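Local coordinates for SusD-like protein BACOVA_02651 (Bacteroides ovatus, PDB 5E75) that binds polysaccharide at the cell surface and probably mediates xyloglucan binding before the glycan is transported into the periplasm for degradation, at residues Pro58-Phe63 / Ala67-Leu72; Ser285-Gln290 / Glu410-Phe415; Tyr367-Leu372 / Asp405-Glu410; Thr427-Arg430 / Met436-Tyr439. One frame throughout, in Å; residues are numbered along the deposited sequence.

Interaction 1: residues Pro58-Phe63 / Ala67-Leu72; sequences PQFVTF and ALDENL
Gln-59 and Asp-69 supply the hydrogen bond that joins the two segments. NE2 of Gln-59 lies 2.8 Å from OD2 of Asp-69, the N-H...O angle is 164°, and the acceptor sits almost in the amide plane, meeting the donor nearly along its own C-O direction. The Gln-59 chain starts with CG between N and C (chi1 59°) and bends at chi2, which brings the amide round to the carboxylate. The other oxygen of Asp-69 works within its own segment. As the N-cap of helix 70-95, Asp-69 OD1 accepts from Asn-71 N at 2.9 Å through its anti lone pair, and from Asn-71 ND2 at 3.0 Å through its syn lone pair.

The same oxygen makes a C-H...O-like approach to Phe-60: Asp-69 OD1 lies in the ring plane at the edge, 3.4 Å from Phe-60 CE1, with the carboxylate turned 83° from the ring. Plain packing completes the contact. Phe-60 CZ touches Asn-71 CB at 3.6 Å, and Phe-60 CE2 meets Leu-72 CD2 at 4.3 Å. Pro-42 and Ile-43 of helix 40-46 also touch the ring.

With an alanine in place of Asp-69, Gln-59 NE2 and both Asn-71 donors would probably lose their acceptor. Three N-H donors, one of them at the helix start, and the phenyl edge all face the same buried carboxylate, and together they probably stabilise its negative charge.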
loop_
_atom_site.group_PDB
_atom_site.type_symbol
_atom_site.label_atom_id
_atom_site.label_comp_id
_atom_site.label_asym_id
_atom_site.label_seq_id
_atom_site.Cartn_x
_atom_site.Cartn_y
_atom_site.Cartn_z
ATOM N N PRO A 58 10.529 10.860 -10.503
ATOM C CA PRO A 58 10.201 12.026 -9.672
ATOM C C PRO A 58 8.865 12.655 -10.053
ATOM O O PRO A 58 8.223 13.318 -9.228
ATOM C CB PRO A 58 11.349 12.995 -9.964
ATOM C CG PRO A 58 11.850 12.601 -11.293
ATOM C CD PRO A 58 11.743 11.106 -11.319
ATOM N N GLN A 59 8.456 12.449 -11.300
ATOM C CA GLN A 59 7.221 13.046 -11.787
ATOM C C GLN A 59 5.995 12.594 -10.993
ATOM O O GLN A 59 5.008 13.315 -10.938
ATOM C CB GLN A 59 7.005 12.767 -13.282
ATOM C CG GLN A 59 6.931 11.297 -13.667
ATOM C CD GLN A 59 8.284 10.670 -13.962
ATOM O OE1 GLN A 59 9.328 11.211 -13.607
ATOM N NE2 GLN A 59 8.264 9.519 -14.628
ATOM N N PHE A 60 6.049 11.408 -10.398
ATOM C CA PHE A 60 4.945 10.948 -9.573
ATOM C C PHE A 60 4.809 11.755 -8.294
ATOM O O PHE A 60 3.701 11.978 -7.796
ATOM C CB PHE A 60 5.054 9.444 -9.284
ATOM C CG PHE A 60 4.620 8.612 -10.433
ATOM C CD1 PHE A 60 5.480 8.377 -11.482
ATOM C CD2 PHE A 60 3.314 8.128 -10.512
ATOM C CE1 PHE A 60 5.069 7.650 -12.572
ATOM C CE2 PHE A 60 2.900 7.399 -11.603
ATOM C CZ PHE A 60 3.770 7.161 -12.626
ATOM N N VAL A 61 5.941 12.219 -7.779
ATOM C CA VAL A 61 5.990 13.023 -6.568
ATOM C C VAL A 61 5.610 14.480 -6.850
ATOM O O VAL A 61 4.977 15.147 -6.029
ATOM C CB VAL A 61 7.392 12.988 -5.918
ATOM C CG1 VAL A 61 7.363 13.672 -4.545
ATOM C CG2 VAL A 61 7.896 11.563 -5.781
ATOM N N THR A 62 6.028 14.988 -8.007
ATOM C CA THR A 62 5.844 16.400 -8.320
ATOM C C THR A 62 4.623 16.690 -9.198
ATOM O O THR A 62 4.373 17.829 -9.571
ATOM C CB THR A 62 7.104 16.976 -8.984
ATOM O OG1 THR A 62 7.295 16.344 -10.257
ATOM C CG2 THR A 62 8.325 16.732 -8.111
ATOM N N PHE A 63 3.842 15.656 -9.495
ATOM C CA PHE A 63 2.614 15.786 -10.285
ATOM C C PHE A 63 2.870 16.245 -11.720
ATOM O O PHE A 63 2.224 17.168 -12.226
ATOM C CB PHE A 63 1.571 16.666 -9.580
ATOM C CG PHE A 63 1.023 16.051 -8.329
ATOM C CD1 PHE A 63 -0.066 15.197 -8.384
ATOM C CD2 PHE A 63 1.609 16.299 -7.107
ATOM C CE1 PHE A 63 -0.564 14.608 -7.245
ATOM C CE2 PHE A 63 1.114 15.731 -5.944
ATOM C CZ PHE A 63 0.028 14.869 -6.013
ATOM N N ALA A 67 0.939 10.584 -19.970
ATOM C CA ALA A 67 0.185 9.383 -20.315
ATOM C C ALA A 67 1.048 8.251 -20.856
ATOM O O ALA A 67 0.603 7.097 -20.851
ATOM C CB ALA A 67 -0.903 9.722 -21.308
ATOM N N LEU A 68 2.261 8.563 -21.313
ATOM C CA LEU A 68 3.178 7.541 -21.831
ATOM C C LEU A 68 3.964 6.789 -20.756
ATOM O O LEU A 68 4.659 5.821 -21.051
ATOM C CB LEU A 68 4.178 8.171 -22.807
ATOM C CG LEU A 68 3.789 8.168 -24.284
ATOM C CD1 LEU A 68 4.865 8.895 -25.071
ATOM C CD2 LEU A 68 3.591 6.745 -24.843
ATOM N N ASP A 69 3.850 7.223 -19.509
ATOM C CA ASP A 69 4.640 6.651 -18.434
ATOM C C ASP A 69 4.445 5.130 -18.300
ATOM O O ASP A 69 3.312 4.625 -18.214
ATOM C CB ASP A 69 4.287 7.347 -17.125
ATOM C CG ASP A 69 5.339 7.173 -16.074
ATOM O OD1 ASP A 69 5.445 6.062 -15.521
ATOM O OD2 ASP A 69 6.057 8.165 -15.787
ATOM N N GLU A 70 5.557 4.405 -18.258
ATOM C CA GLU A 70 5.523 2.941 -18.195
ATOM C C GLU A 70 4.877 2.434 -16.904
ATOM O O GLU A 70 4.330 1.337 -16.863
ATOM C CB GLU A 70 6.938 2.365 -18.351
ATOM C CG GLU A 70 7.909 2.716 -17.225
ATOM C CD GLU A 70 8.726 3.974 -17.504
ATOM O OE1 GLU A 70 8.268 4.834 -18.295
ATOM O OE2 GLU A 70 9.834 4.094 -16.935
ATOM N N ASN A 71 4.913 3.229 -15.850
ATOM C CA ASN A 71 4.280 2.811 -14.616
ATOM C C ASN A 71 2.765 2.761 -14.738
ATOM O O ASN A 71 2.130 1.939 -14.086
ATOM C CB ASN A 71 4.675 3.739 -13.467
ATOM C CG ASN A 71 6.117 3.584 -13.088
ATOM O OD1 ASN A 71 6.522 2.550 -12.561
ATOM N ND2 ASN A 71 6.918 4.591 -13.392
ATOM N N LEU A 72 2.183 3.626 -15.565
ATOM C CA LEU A 72 0.742 3.609 -15.760
ATOM C C LEU A 72 0.315 2.357 -16.511
ATOM O O LEU A 72 -0.643 1.708 -16.126
ATOM C CB LEU A 72 0.263 4.863 -16.497
ATOM C CG LEU A 72 0.544 6.190 -15.788
ATOM C CD1 LEU A 72 0.070 7.335 -16.667
ATOM C CD2 LEU A 72 -0.144 6.230 -14.435
#

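Interaction 2: residues Ser285-Gln290 / Glu410-Phe415; sequences SIDMLQ and ERRVEF
OD2 of Asp-287 is gripped by two groups: by NH2 of Arg-412, 2.8 Å away, and by NE2 of Gln-443. The arginine approaches OD2 from above the carboxylate plane, 55° out of it, with a bent N-H...O angle of 145°. Arg-412 NH1 makes the straighter bond, reaching Asp-287 OD1 at 2.9 Å on the syn side with an angle of 167°. The result is an end-on, two-nitrogen salt bridge whose flat groups are twisted rather than coplanar. NH1 is shared further with the hydroxyl of Tyr-439.

Met-288 runs past Arg-412 in the reverse direction. With CG anti to the backbone N and bends at chi2 and chi3, Met-288 SD comes to 3.8 Å from Arg-412 NH2, while Met-288 CE ends 3.5 Å from Arg-412 O and 4.1 Å from Val-413 CG1. The thioether therefore touches NH2 with its sulfur and the helix backbone with its methyl. A methionine in place of Arg-412 would probably leave the Asp-287 carboxylate without its counter-charge and Tyr-439 OH without this partner.

Helix 286-291 is fixed at its start by an N-cap, Ser-285 OG accepting from Met-288 N at 2.9 Å. Within the SusD-family part of the chain, it crosses helix 404-415 nearly at right angles, the local axes 10.4 Å apart. Ile-286 and Leu-289 rest on Phe-462 of strand 460-465, while Arg-412 also packs on Met-425 of helix 421-431.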
loop_
_atom_site.group_PDB
_atom_site.type_symbol
_atom_site.label_atom_id
_atom_site.label_comp_id
_atom_site.label_asym_id
_atom_site.label_seq_id
_atom_site.Cartn_x
_atom_site.Cartn_y
_atom_site.Cartn_z
ATOM N N SER A 285 11.512 11.415 2.157
ATOM C CA SER A 285 11.415 12.834 1.892
ATOM C C SER A 285 11.575 13.629 3.171
ATOM O O SER A 285 11.385 13.132 4.270
ATOM C CB SER A 285 10.099 13.183 1.221
ATOM O OG SER A 285 9.012 12.987 2.104
ATOM N N ILE A 286 11.946 14.898 3.024
ATOM C CA ILE A 286 12.037 15.779 4.175
ATOM C C ILE A 286 10.686 15.807 4.911
ATOM O O ILE A 286 10.627 15.640 6.130
ATOM C CB ILE A 286 12.474 17.163 3.717
ATOM C CG1 ILE A 286 13.891 17.120 3.132
ATOM C CG2 ILE A 286 12.425 18.154 4.898
ATOM C CD1 ILE A 286 14.345 18.446 2.476
ATOM N N ASP A 287 9.604 15.994 4.153
ATOM C CA ASP A 287 8.246 15.995 4.689
ATOM C C ASP A 287 7.928 14.696 5.439
ATOM O O ASP A 287 7.465 14.724 6.585
ATOM C CB ASP A 287 7.287 16.270 3.513
ATOM C CG ASP A 287 5.860 15.763 3.727
ATOM O OD1 ASP A 287 5.236 16.058 4.761
ATOM O OD2 ASP A 287 5.369 15.072 2.810
ATOM N N MET A 288 8.177 13.550 4.812
ATOM C CA MET A 288 7.904 12.269 5.457
ATOM C C MET A 288 8.701 12.095 6.751
ATOM O O MET A 288 8.161 11.699 7.793
ATOM C CB MET A 288 8.237 11.144 4.500
ATOM C CG MET A 288 7.965 9.756 5.069
ATOM S SD MET A 288 6.193 9.440 5.282
ATOM C CE MET A 288 6.069 9.115 7.036
ATOM N N LEU A 289 9.994 12.421 6.705
ATOM C CA LEU A 289 10.829 12.282 7.893
ATOM C C LEU A 289 10.316 13.153 9.034
ATOM O O LEU A 289 10.383 12.763 10.201
ATOM C CB LEU A 289 12.298 12.587 7.587
ATOM C CG LEU A 289 12.996 11.528 6.747
ATOM C CD1 LEU A 289 14.309 12.090 6.214
ATOM C CD2 LEU A 289 13.229 10.258 7.538
ATOM N N GLN A 290 9.787 14.325 8.710
ATOM C CA GLN A 290 9.274 15.213 9.747
ATOM C C GLN A 290 7.978 14.709 10.363
ATOM O O GLN A 290 7.543 15.201 11.402
ATOM C CB GLN A 290 9.066 16.621 9.188
ATOM C CG GLN A 290 10.362 17.335 8.890
ATOM C CD GLN A 290 10.165 18.615 8.097
ATOM O OE1 GLN A 290 9.140 18.800 7.436
ATOM N NE2 GLN A 290 11.170 19.489 8.132
ATOM N N GLU A 410 -0.694 9.759 11.683
ATOM C CA GLU A 410 -0.504 8.430 12.230
ATOM C C GLU A 410 -0.455 7.392 11.117
ATOM O O GLU A 410 0.382 6.483 11.143
ATOM C CB GLU A 410 -1.592 8.068 13.253
ATOM C CG GLU A 410 -1.166 6.942 14.204
ATOM C CD GLU A 410 0.009 7.326 15.084
ATOM O OE1 GLU A 410 0.186 8.543 15.359
ATOM O OE2 GLU A 410 0.747 6.414 15.507
ATOM N N ARG A 411 -1.337 7.521 10.123
ATOM C CA ARG A 411 -1.313 6.586 9.011
ATOM C C ARG A 411 -0.025 6.722 8.203
ATOM O O ARG A 411 0.569 5.712 7.814
ATOM C CB ARG A 411 -2.543 6.758 8.121
ATOM C CG ARG A 411 -3.824 6.275 8.774
ATOM C CD ARG A 411 -5.004 6.337 7.814
ATOM N NE ARG A 411 -4.878 5.327 6.779
ATOM C CZ ARG A 411 -5.303 4.072 6.877
ATOM N NH1 ARG A 411 -5.996 3.644 7.916
ATOM N NH2 ARG A 411 -5.088 3.222 5.877
ATOM N N ARG A 412 0.424 7.939 7.932
ATOM C CA ARG A 412 1.656 8.106 7.169
ATOM C C ARG A 412 2.821 7.384 7.830
ATOM O O ARG A 412 3.581 6.681 7.146
ATOM C CB ARG A 412 1.988 9.588 6.952
ATOM C CG ARG A 412 1.062 10.286 5.971
ATOM C CD ARG A 412 1.495 11.703 5.628
ATOM N NE ARG A 412 2.749 11.691 4.876
ATOM C CZ ARG A 412 3.514 12.757 4.640
ATOM N NH1 ARG A 412 3.184 13.969 5.088
ATOM N NH2 ARG A 412 4.648 12.603 3.966
ATOM N N VAL A 413 2.983 7.555 9.149
ATOM C CA VAL A 413 4.103 6.947 9.842
ATOM C C VAL A 413 3.919 5.444 10.074
ATOM O O VAL A 413 4.895 4.707 10.084
ATOM C CB VAL A 413 4.484 7.662 11.186
ATOM C CG1 VAL A 413 4.906 9.106 10.962
ATOM C CG2 VAL A 413 3.381 7.634 12.179
ATOM N N GLU A 414 2.695 4.981 10.237
ATOM C CA GLU A 414 2.473 3.550 10.384
ATOM C C GLU A 414 2.762 2.820 9.077
ATOM O O GLU A 414 3.303 1.706 9.103
ATOM C CB GLU A 414 1.047 3.282 10.859
ATOM C CG GLU A 414 0.738 1.812 11.130
ATOM C CD GLU A 414 1.540 1.190 12.243
ATOM O OE1 GLU A 414 2.062 1.922 13.123
ATOM O OE2 GLU A 414 1.630 -0.060 12.264
ATOM N N PHE A 415 2.449 3.450 7.944
ATOM C CA PHE A 415 2.454 2.740 6.650
ATOM C C PHE A 415 3.482 3.252 5.643
ATOM O O PHE A 415 3.416 2.919 4.463
ATOM C CB PHE A 415 1.046 2.686 6.028
ATOM C CG PHE A 415 0.067 1.999 6.903
ATOM C CD1 PHE A 415 0.183 0.640 7.123
ATOM C CD2 PHE A 415 -0.927 2.694 7.542
ATOM C CE1 PHE A 415 -0.681 0.005 7.992
ATOM C CE2 PHE A 415 -1.804 2.064 8.382
ATOM C CZ PHE A 415 -1.675 0.726 8.607
#

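Interaction 3: residues Tyr367-Leu372 / Asp405-Glu410; sequences YAEACL and DDIIRE
Ile-407 packs against Glu-369 and Leu-372 where helices 360-372 and 404-415 run antiparallel, as expected in the alpha-helical core of a SusD-family protein. The local axes are 10.6 Å apart and their directions differ by 166°, a separation bridged by side chains.

Both branches of Ile-407 are used. CG1 lies anti to the carbonyl carbon (chi1 -66°) and the chain continues extended, sending Ile-407 CD1 against the backbone of the facing helix, where it reaches CA of Glu-369 at 3.6 Å and CB of the same residue at 3.8 Å. The other branch, CG2, meets the carboxylate end of Glu-369 where the two chains cross at a slant. Leu-372 slides past in the reverse direction; Leu-372 CD2 meets Ile-407 CD1 at 3.9 Å.

Glu-369 has CG anti to its backbone N (chi1 -173°) and is stretched out beyond, so its methylenes line the isoleucine while the carboxylate passes it. The charged end is held by other partners: OE2 forms a salt bridge with Arg-203 and accepts a hydrogen bond from Trp-428 NE1. Leu-404, earlier on helix 404-415, also touches Glu-369 and Leu-372. The remaining oxygen, Glu-369 OE1, sits 3.6 Å from Ile-407 CG2.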
loop_
_atom_site.group_PDB
_atom_site.type_symbol
_atom_site.label_atom_id
_atom_site.label_comp_id
_atom_site.label_asym_id
_atom_site.label_seq_id
_atom_site.Cartn_x
_atom_site.Cartn_y
_atom_site.Cartn_z
ATOM N N TYR A 367 -11.004 2.024 12.008
ATOM C CA TYR A 367 -12.059 2.074 13.007
ATOM C C TYR A 367 -12.056 3.441 13.713
ATOM O O TYR A 367 -13.106 4.074 13.868
ATOM C CB TYR A 367 -11.859 0.936 14.014
ATOM C CG TYR A 367 -12.942 0.777 15.067
ATOM C CD1 TYR A 367 -14.237 1.227 14.855
ATOM C CD2 TYR A 367 -12.654 0.154 16.266
ATOM C CE1 TYR A 367 -15.221 1.075 15.826
ATOM C CE2 TYR A 367 -13.629 0.000 17.243
ATOM C CZ TYR A 367 -14.906 0.462 17.012
ATOM O OH TYR A 367 -15.868 0.309 17.992
ATOM N N ALA A 368 -10.878 3.916 14.112
ATOM C CA ALA A 368 -10.780 5.210 14.767
ATOM C C ALA A 368 -11.342 6.325 13.895
ATOM O O ALA A 368 -12.089 7.193 14.361
ATOM C CB ALA A 368 -9.328 5.519 15.149
ATOM N N GLU A 369 -10.986 6.322 12.615
ATOM C CA GLU A 369 -11.422 7.375 11.707
ATOM C C GLU A 369 -12.934 7.305 11.497
ATOM O O GLU A 369 -13.617 8.334 11.390
ATOM C CB GLU A 369 -10.659 7.292 10.368
ATOM C CG GLU A 369 -10.922 8.435 9.415
ATOM C CD GLU A 369 -10.047 8.414 8.159
ATOM O OE1 GLU A 369 -9.070 7.647 8.112
ATOM O OE2 GLU A 369 -10.331 9.208 7.239
ATOM N N ALA A 370 -13.474 6.090 11.436
ATOM C CA ALA A 370 -14.919 5.930 11.278
ATOM C C ALA A 370 -15.678 6.359 12.540
ATOM O O ALA A 370 -16.813 6.834 12.434
ATOM C CB ALA A 370 -15.270 4.502 10.893
ATOM N N CYS A 371 -15.059 6.208 13.711
ATOM C CA CYS A 371 -15.644 6.731 14.952
ATOM C C CYS A 371 -15.581 8.261 15.021
ATOM O O CYS A 371 -16.534 8.909 15.479
ATOM C CB CYS A 371 -14.972 6.107 16.174
ATOM S SG CYS A 371 -15.342 4.373 16.418
ATOM N N LEU A 372 -14.483 8.859 14.569
ATOM C CA LEU A 372 -14.409 10.310 14.458
ATOM C C LEU A 372 -15.566 10.842 13.608
ATOM O O LEU A 372 -16.248 11.805 13.986
ATOM C CB LEU A 372 -13.069 10.699 13.858
ATOM C CG LEU A 372 -12.873 12.186 13.564
ATOM C CD1 LEU A 372 -12.807 13.018 14.839
ATOM C CD2 LEU A 372 -11.612 12.412 12.735
ATOM N N ASP A 405 -6.428 15.365 11.461
ATOM C CA ASP A 405 -5.009 15.628 11.270
ATOM C C ASP A 405 -4.129 14.624 12.013
ATOM O O ASP A 405 -3.073 14.225 11.509
ATOM C CB ASP A 405 -4.660 17.055 11.705
ATOM C CG ASP A 405 -5.199 18.102 10.759
ATOM O OD1 ASP A 405 -5.425 17.804 9.566
ATOM O OD2 ASP A 405 -5.391 19.250 11.224
ATOM N N ASP A 406 -4.557 14.191 13.187
ATOM C CA ASP A 406 -3.818 13.179 13.934
ATOM C C ASP A 406 -3.853 11.849 13.190
ATOM O O ASP A 406 -2.861 11.126 13.166
ATOM C CB ASP A 406 -4.404 12.973 15.334
ATOM C CG ASP A 406 -4.227 14.168 16.229
ATOM O OD1 ASP A 406 -3.089 14.671 16.344
ATOM O OD2 ASP A 406 -5.236 14.598 16.823
ATOM N N ILE A 407 -4.990 11.537 12.579
ATOM C CA ILE A 407 -5.135 10.286 11.841
ATOM C C ILE A 407 -4.283 10.283 10.579
ATOM O O ILE A 407 -3.631 9.274 10.270
ATOM C CB ILE A 407 -6.610 10.002 11.518
ATOM C CG1 ILE A 407 -7.339 9.765 12.841
ATOM C CG2 ILE A 407 -6.749 8.804 10.587
ATOM C CD1 ILE A 407 -8.832 9.610 12.750
ATOM N N ILE A 408 -4.245 11.402 9.869
ATOM C CA ILE A 408 -3.424 11.507 8.668
ATOM C C ILE A 408 -1.957 11.253 9.025
ATOM O O ILE A 408 -1.265 10.488 8.354
ATOM C CB ILE A 408 -3.595 12.870 7.954
ATOM C CG1 ILE A 408 -5.012 12.977 7.382
ATOM C CG2 ILE A 408 -2.536 13.051 6.859
ATOM C CD1 ILE A 408 -5.395 14.402 6.932
ATOM N N ARG A 409 -1.467 11.892 10.087
ATOM C CA ARG A 409 -0.074 11.748 10.462
ATOM C C ARG A 409 0.209 10.328 10.897
ATOM O O ARG A 409 1.223 9.759 10.523
ATOM C CB ARG A 409 0.281 12.728 11.592
ATOM C CG ARG A 409 1.763 12.791 11.932
ATOM C CD ARG A 409 2.033 13.838 12.994
ATOM N NE ARG A 409 3.461 14.053 13.133
ATOM C CZ ARG A 409 4.032 15.018 13.842
ATOM N NH1 ARG A 409 3.298 15.884 14.512
ATOM N NH2 ARG A 409 5.348 15.113 13.860
ATOM N N GLU A 410 -0.694 9.759 11.683
ATOM C CA GLU A 410 -0.504 8.430 12.230
ATOM C C GLU A 410 -0.455 7.392 11.117
ATOM O O GLU A 410 0.382 6.483 11.143
ATOM C CB GLU A 410 -1.592 8.068 13.253
ATOM C CG GLU A 410 -1.166 6.942 14.204
ATOM C CD GLU A 410 0.009 7.326 15.084
ATOM O OE1 GLU A 410 0.186 8.543 15.359
ATOM O OE2 GLU A 410 0.747 6.414 15.507
#

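Interaction 4: residues Thr427-Arg430 / Met436-Tyr439; sequences TWFR and MLNY
Met-436 can be followed from its root to its methyl as it wedges against Trp-428 and Phe-429. Met-436 CB faces the neighbouring helix and lies 3.9 Å from Phe-429 CA and 4.1 Å from Phe-429 CB, near the plane of the phenyl ring at its edge. Met-436 CG, placed anti to the carbonyl carbon (chi1 -64°), settles on the peptide between the two aromatics: it is 3.6 Å from Trp-428 C and equally near Phe-429 N. The chain then bends at chi2 and again at chi3, which carries Met-436 SD to 3.9 Å from Trp-428 CB. Met-436 CE goes on toward the indole and approaches it obliquely, 4.4 Å from Trp-428 CE3.

Helices 421-431 and 433-441 are two successive helices joined by a tight turn in the mainly helical SusD-family region, with a single residue between them; Met-436 fills the angle just beyond the turn, and the closest CA pair, Phe-429 with Met-436, is only 5.3 Å apart.

Phe-429 has its ring carbon CG anti to the backbone N (chi1 164°), and this swings the ring to Leu-437, whose CG and CD2 each come within 3.8 Å of Phe-429 CE1. The isobutyl group lies at the ring edge and crosses it at a slant. Ala-490 and Ile-493 of helix 490-493 also touch this phenyl ring, and Ile-493 reaches Leu-437 too. The indole leads away from Met-436 into helix 404-415, touching Leu-404, Ile-408 and Arg-411.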
loop_
_atom_site.group_PDB
_atom_site.type_symbol
_atom_site.label_atom_id
_atom_site.label_comp_id
_atom_site.label_asym_id
_atom_site.label_seq_id
_atom_site.Cartn_x
_atom_site.Cartn_y
_atom_site.Cartn_z
ATOM N N THR A 427 -8.406 9.161 -1.298
ATOM C CA THR A 427 -9.664 9.075 -0.563
ATOM C C THR A 427 -9.953 10.375 0.197
ATOM O O THR A 427 -11.059 10.906 0.142
ATOM C CB THR A 427 -9.672 7.881 0.394
ATOM O OG1 THR A 427 -9.659 6.680 -0.377
ATOM C CG2 THR A 427 -10.907 7.872 1.273
ATOM N N TRP A 428 -8.959 10.886 0.912
ATOM C CA TRP A 428 -9.139 12.136 1.636
ATOM C C TRP A 428 -9.406 13.312 0.685
ATOM O O TRP A 428 -10.216 14.186 1.006
ATOM C CB TRP A 428 -7.933 12.420 2.554
ATOM C CG TRP A 428 -7.834 11.512 3.735
ATOM C CD1 TRP A 428 -8.863 11.056 4.536
ATOM C CD2 TRP A 428 -6.638 10.952 4.282
ATOM N NE1 TRP A 428 -8.367 10.241 5.528
ATOM C CE2 TRP A 428 -7.007 10.160 5.389
ATOM C CE3 TRP A 428 -5.284 11.033 3.928
ATOM C CZ2 TRP A 428 -6.068 9.460 6.140
ATOM C CZ3 TRP A 428 -4.361 10.331 4.657
ATOM C CH2 TRP A 428 -4.756 9.550 5.753
ATOM N N PHE A 429 -8.754 13.339 -0.481
ATOM C CA PHE A 429 -8.974 14.392 -1.466
ATOM C C PHE A 429 -10.392 14.370 -2.021
ATOM O O PHE A 429 -10.984 15.422 -2.295
ATOM C CB PHE A 429 -7.941 14.291 -2.596
ATOM C CG PHE A 429 -8.314 15.074 -3.808
ATOM C CD1 PHE A 429 -8.156 16.449 -3.834
ATOM C CD2 PHE A 429 -8.879 14.450 -4.900
ATOM C CE1 PHE A 429 -8.548 17.175 -4.941
ATOM C CE2 PHE A 429 -9.264 15.177 -6.004
ATOM C CZ PHE A 429 -9.108 16.536 -6.027
ATOM N N ARG A 430 -10.952 13.179 -2.169
ATOM C CA ARG A 430 -12.323 13.072 -2.643
ATOM C C ARG A 430 -13.341 13.536 -1.603
ATOM O O ARG A 430 -14.483 13.863 -1.955
ATOM C CB ARG A 430 -12.613 11.632 -3.099
ATOM C CG ARG A 430 -12.387 11.411 -4.573
ATOM C CD ARG A 430 -13.608 11.879 -5.370
ATOM N NE ARG A 430 -13.484 11.608 -6.789
ATOM C CZ ARG A 430 -12.965 12.437 -7.684
ATOM N NH1 ARG A 430 -12.506 13.628 -7.318
ATOM N NH2 ARG A 430 -12.924 12.076 -8.959
ATOM N N MET A 436 -6.988 18.971 1.209
ATOM C CA MET A 436 -5.909 18.117 0.736
ATOM C C MET A 436 -5.040 18.741 -0.352
ATOM O O MET A 436 -3.855 18.471 -0.405
ATOM C CB MET A 436 -6.449 16.759 0.282
ATOM C CG MET A 436 -7.080 15.955 1.410
ATOM S SD MET A 436 -6.103 15.842 2.924
ATOM C CE MET A 436 -4.625 15.030 2.345
ATOM N N LEU A 437 -5.597 19.586 -1.215
ATOM C CA LEU A 437 -4.756 20.293 -2.168
ATOM C C LEU A 437 -3.782 21.206 -1.418
ATOM O O LEU A 437 -2.609 21.306 -1.774
ATOM C CB LEU A 437 -5.603 21.093 -3.154
ATOM C CG LEU A 437 -6.380 20.242 -4.169
ATOM C CD1 LEU A 437 -7.325 21.140 -4.966
ATOM C CD2 LEU A 437 -5.462 19.457 -5.087
ATOM N N ASN A 438 -4.257 21.871 -0.371
ATOM C CA ASN A 438 -3.366 22.706 0.436
ATOM C C ASN A 438 -2.294 21.848 1.101
ATOM O O ASN A 438 -1.115 22.202 1.120
ATOM C CB ASN A 438 -4.170 23.468 1.485
ATOM C CG ASN A 438 -3.296 24.302 2.390
ATOM O OD1 ASN A 438 -3.002 23.914 3.520
ATOM N ND2 ASN A 438 -2.855 25.443 1.886
ATOM N N TYR A 439 -2.707 20.685 1.606
ATOM C CA TYR A 439 -1.773 19.727 2.195
ATOM C C TYR A 439 -0.691 19.342 1.165
ATOM O O TYR A 439 0.500 19.435 1.435
ATOM C CB TYR A 439 -2.545 18.487 2.676
ATOM C CG TYR A 439 -1.732 17.490 3.485
ATOM C CD1 TYR A 439 -0.810 16.645 2.869
ATOM C CD2 TYR A 439 -1.906 17.377 4.856
ATOM C CE1 TYR A 439 -0.059 15.747 3.602
ATOM C CE2 TYR A 439 -1.169 16.465 5.595
ATOM C CZ TYR A 439 -0.252 15.655 4.961
ATOM O OH TYR A 439 0.482 14.751 5.678
#

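From the N terminus, interaction 1 closes first, a short turn of three residues between helix 58-62 and the start of helix 70-95. Interaction 2 then spans 119 residues, joining helix 286-291 to helix 404-415. Within that span lies interaction 3, which closes 32 residues between helices 360-372 and 404-415 and shares Glu-410 with interaction 2. Interaction 4 follows in series, bridging five residues from helix 421-431 to helix 433-441. Interactions 2, 3 and 4 touch pairwise and all lie in the SusD-family part of the chain, their centres about 15 to 16 Å apart; interaction 1 touches none of them, its centre about 19 Å or more from theirs.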